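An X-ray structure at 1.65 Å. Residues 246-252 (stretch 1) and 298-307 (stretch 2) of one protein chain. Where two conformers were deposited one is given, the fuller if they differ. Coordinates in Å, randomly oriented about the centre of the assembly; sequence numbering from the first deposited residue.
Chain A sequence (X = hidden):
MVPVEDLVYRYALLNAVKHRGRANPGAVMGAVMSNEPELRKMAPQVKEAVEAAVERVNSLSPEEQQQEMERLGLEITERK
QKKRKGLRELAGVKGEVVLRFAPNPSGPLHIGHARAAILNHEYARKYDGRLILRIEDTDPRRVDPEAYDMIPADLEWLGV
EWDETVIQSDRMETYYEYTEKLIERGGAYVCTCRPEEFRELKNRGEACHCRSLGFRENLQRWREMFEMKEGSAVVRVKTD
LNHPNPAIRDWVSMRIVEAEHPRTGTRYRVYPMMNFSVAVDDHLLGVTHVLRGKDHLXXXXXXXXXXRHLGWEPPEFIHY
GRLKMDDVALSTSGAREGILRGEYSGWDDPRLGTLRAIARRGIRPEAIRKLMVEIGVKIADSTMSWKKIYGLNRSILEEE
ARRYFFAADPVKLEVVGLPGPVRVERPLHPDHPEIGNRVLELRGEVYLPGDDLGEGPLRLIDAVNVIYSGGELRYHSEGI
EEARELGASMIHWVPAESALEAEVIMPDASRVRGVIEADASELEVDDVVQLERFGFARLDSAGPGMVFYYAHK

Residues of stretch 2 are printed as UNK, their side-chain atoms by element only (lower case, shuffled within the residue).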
# COMPACT_ATOMS: atom_id res chain seq x y z
N PRO A 246 -31.09 -2.96 -11.79
CA PRO A 246 -31.97 -2.51 -10.70
C PRO A 246 -31.28 -1.56 -9.72
O PRO A 246 -31.95 -0.71 -9.13
CB PRO A 246 -32.34 -3.82 -9.99
CG PRO A 246 -31.25 -4.78 -10.36
CD PRO A 246 -30.88 -4.42 -11.76
N ALA A 247 -29.97 -1.70 -9.56
CA ALA A 247 -29.22 -0.87 -8.61
C ALA A 247 -29.17 0.59 -9.05
O ALA A 247 -29.04 1.49 -8.22
CB ALA A 247 -27.82 -1.41 -8.43
N ILE A 248 -29.28 0.82 -10.35
CA ILE A 248 -29.21 2.18 -10.89
C ILE A 248 -30.56 2.90 -10.77
O ILE A 248 -30.65 4.13 -10.89
CB ILE A 248 -28.70 2.15 -12.34
CG1 ILE A 248 -27.29 1.54 -12.38
CG2 ILE A 248 -28.69 3.55 -12.94
CD1 ILE A 248 -26.73 1.41 -13.77
N ARG A 249 -31.62 2.13 -10.50
CA ARG A 249 -32.97 2.68 -10.37
C ARG A 249 -33.14 3.58 -9.14
O ARG A 249 -33.05 3.11 -8.01
CB ARG A 249 -33.99 1.54 -10.34
CG ARG A 249 -34.08 0.76 -11.64
CD ARG A 249 -35.09 -0.38 -11.53
NE ARG A 249 -35.03 -1.25 -12.70
CZ ARG A 249 -35.89 -2.24 -12.94
NH1 ARG A 249 -36.88 -2.48 -12.08
NH2 ARG A 249 -35.76 -2.98 -14.03
N ASP A 250 -33.38 4.86 -9.39
CA ASP A 250 -33.54 5.87 -8.33
C ASP A 250 -32.63 5.67 -7.11
O ASP A 250 -33.10 5.51 -5.98
CB ASP A 250 -35.00 5.98 -7.89
CG ASP A 250 -35.89 6.62 -8.95
OD1 ASP A 250 -35.45 6.73 -10.12
OD2 ASP A 250 -37.01 7.03 -8.62
N TRP A 251 -31.33 5.73 -7.34
CA TRP A 251 -30.36 5.46 -6.30
C TRP A 251 -30.29 6.58 -5.25
O TRP A 251 -30.65 7.73 -5.52
CB TRP A 251 -28.98 5.18 -6.92
CG TRP A 251 -28.43 6.28 -7.80
CD1 TRP A 251 -28.61 6.42 -9.16
CD2 TRP A 251 -27.57 7.35 -7.40
NE1 TRP A 251 -27.93 7.54 -9.61
CE2 TRP A 251 -27.28 8.12 -8.55
CE3 TRP A 251 -27.01 7.73 -6.17
CZ2 TRP A 251 -26.46 9.25 -8.51
CZ3 TRP A 251 -26.20 8.86 -6.13
CH2 TRP A 251 -25.93 9.61 -7.29
N VAL A 252 -29.82 6.22 -4.06
CA VAL A 252 -29.80 7.12 -2.91
C VAL A 252 -28.60 8.08 -2.91
O VAL A 252 -27.45 7.64 -2.97
CB VAL A 252 -29.79 6.32 -1.59
CG1 VAL A 252 -29.63 7.24 -0.40
CG2 VAL A 252 -31.07 5.52 -1.47
N UNK A 298 -21.14 0.52 -13.00
CA UNK A 298 -22.20 0.83 -12.05
C UNK A 298 -22.15 2.30 -11.65
O UNK A 298 -23.09 3.05 -11.89
c UNK A 298 -22.08 -0.06 -10.82
N UNK A 299 -21.03 2.70 -11.05
CA UNK A 299 -20.89 4.06 -10.54
C UNK A 299 -20.99 5.14 -11.63
O UNK A 299 -21.73 6.12 -11.47
o UNK A 299 -20.64 2.95 -7.96
n UNK A 299 -18.39 3.03 -7.99
c UNK A 299 -19.59 3.34 -8.48
c UNK A 299 -19.60 4.21 -9.73
N UNK A 300 -20.26 4.98 -12.73
CA UNK A 300 -20.35 5.95 -13.82
C UNK A 300 -21.80 6.10 -14.32
O UNK A 300 -22.29 7.21 -14.50
n UNK A 300 -19.06 6.92 -20.94
n UNK A 300 -17.27 6.07 -19.79
c UNK A 300 -18.53 6.47 -19.81
c UNK A 300 -19.74 6.32 -16.28
c UNK A 300 -19.44 5.55 -14.99
c UNK A 300 -18.79 5.93 -17.41
n UNK A 300 -19.27 6.41 -18.71
N UNK A 301 -22.46 4.97 -14.55
CA UNK A 301 -23.84 5.00 -15.01
C UNK A 301 -24.76 5.74 -14.04
O UNK A 301 -25.66 6.46 -14.45
o UNK A 301 -23.54 0.48 -16.08
c UNK A 301 -24.37 3.57 -15.21
o UNK A 301 -25.43 1.21 -16.95
c UNK A 301 -23.78 2.83 -16.39
c UNK A 301 -24.28 1.41 -16.49
N UNK A 302 -24.53 5.56 -12.74
CA UNK A 302 -25.35 6.25 -11.74
C UNK A 302 -25.10 7.75 -11.77
O UNK A 302 -26.04 8.55 -11.77
c UNK A 302 -25.05 5.69 -10.34
c UNK A 302 -25.51 2.30 -8.57
c UNK A 302 -25.01 3.72 -8.80
c UNK A 302 -25.44 4.23 -10.17
n UNK A 302 -24.99 1.74 -7.29
N UNK A 303 -23.83 8.14 -11.79
CA UNK A 303 -23.47 9.55 -11.77
C UNK A 303 -23.93 10.31 -13.01
O UNK A 303 -24.28 11.49 -12.95
o UNK A 303 -19.34 8.43 -9.41
c UNK A 303 -19.95 9.19 -10.16
c UNK A 303 -21.96 9.70 -11.59
n UNK A 303 -19.35 10.13 -10.88
c UNK A 303 -21.46 9.08 -10.30
N UNK A 304 -23.91 9.63 -14.15
CA UNK A 304 -24.36 10.25 -15.40
C UNK A 304 -25.72 10.95 -15.27
O UNK A 304 -25.94 12.02 -15.83
c UNK A 304 -24.35 9.23 -16.54
c UNK A 304 -22.95 8.88 -17.02
o UNK A 304 -21.83 7.45 -18.55
o UNK A 304 -23.99 7.15 -18.31
c UNK A 304 -22.92 7.75 -18.03
N UNK A 305 -26.63 10.37 -14.48
CA UNK A 305 -27.95 10.97 -14.26
C UNK A 305 -27.89 12.30 -13.53
O UNK A 305 -28.67 13.20 -13.79
c UNK A 305 -29.33 8.85 -14.34
c UNK A 305 -28.87 10.01 -13.50
c UNK A 305 -30.86 7.91 -15.95
c UNK A 305 -28.66 7.63 -14.31
c UNK A 305 -29.08 6.57 -15.08
o UNK A 305 -30.60 5.67 -16.68
c UNK A 305 -30.18 6.72 -15.90
c UNK A 305 -30.43 8.97 -15.17
N UNK A 306 -26.94 12.40 -12.60
CA UNK A 306 -26.74 13.63 -11.84
C UNK A 306 -26.26 14.74 -12.75
O UNK A 306 -26.80 15.84 -12.73
c UNK A 306 -27.21 13.43 -8.77
c UNK A 306 -26.12 12.67 -9.50
c UNK A 306 -25.70 13.42 -10.75
c UNK A 306 -24.90 12.51 -8.61
N UNK A 307 -25.23 14.43 -13.54
CA UNK A 307 -24.67 15.40 -14.48
C UNK A 307 -25.77 15.85 -15.43
O UNK A 307 -25.95 17.03 -15.67
c UNK A 307 -21.84 13.44 -13.97
o UNK A 307 -18.56 14.27 -12.55
c UNK A 307 -20.61 13.30 -13.29
c UNK A 307 -22.20 14.64 -14.55
c UNK A 307 -20.11 15.59 -13.78
c UNK A 307 -23.52 14.78 -15.29
c UNK A 307 -21.33 15.72 -14.44
c UNK A 307 -19.77 14.39 -13.20
O HOH W 1 -27.99 1.63 -5.74

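Position 298 has a single side-chain carbon, CB. It lies at the margin of the contact, where its backbone O is 4.4 Å from Ile-248 CD1. One carbon means Ala-298.

Position 299 has two carbons, the second carrying one oxygen and one nitrogen. The CA-to-CB bond points away from stretch 1 and nothing of stretch 1 touches it. A carboxamide on so short a chain is Asn-299.

Position 300 has three carbons, a nitrogen, then a carbon with two more nitrogens. This is a guanidinium group, out of reach of stretch 1. The residue is Arg-300.

Position 301 has three carbons, the third carrying two oxygens. One oxygen approaches Ile-248 CD1 at 3.4 Å. The carboxylate and chain length give Glu-301; the oxygen is OE1.

Position 302 has four carbons in a row ending in nitrogen. Its CB lies over one face of the Trp-251 ring, 3.5 Å from Trp-251 NE1. An unbranched amine-tipped chain is Lys-302. Chi2 to chi4 are t, so the chain is extended beyond CB. Its CG is 3.9 Å from Ile-248 CG1, and its CE is 3.6 Å from Ala-247 O.

Position 303 has three carbons, the third carrying one oxygen and one nitrogen. Its CA-to-CB bond points away, and its backbone N is 4.3 Å from Trp-251 CZ2. This is Gln-303.

Position 304 has three carbons and two terminal oxygens, with no contact to stretch 1. It is Glu-304. Its OE2 accepts a hydrogen bond from Arg-300 NE at 2.8 Å, part of a salt bridge one helical turn apart.

Position 305 has one carbon, then a six-carbon ring bearing one oxygen. A ring carbon lies 3.7 Å from Ile-248 CG2. The phenol identifies Tyr-305, and the carbon is CE1.

Position 306 has four carbons, forked at the second. One branch end meets Trp-251 CH2 at 3.3 Å, near the plane of the indole. The fork gives Leu-306; that atom is CD1.

Position 307 again has a six-carbon ring bearing one oxygen, out of reach of stretch 1. It is Tyr-307.

The contact is mainly apolar. Ile-248 packs against Lys-302 and Tyr-305, while Trp-251 lies against the helix. Lys-302 CB sits 3.7 Å from the centroid of the Trp-251 five-membered ring, a CH-pi contact. Trp-251 NE1 also donates a weak hydrogen bond to Lys-302 O at 3.0 Å. Water 1 donates to Ala-247 O at 2.7 Å and accepts weakly from Lys-302 NZ at 3.4 Å, bridging the two stretches.

Stretch 2 298-307: ANREKQEYLY
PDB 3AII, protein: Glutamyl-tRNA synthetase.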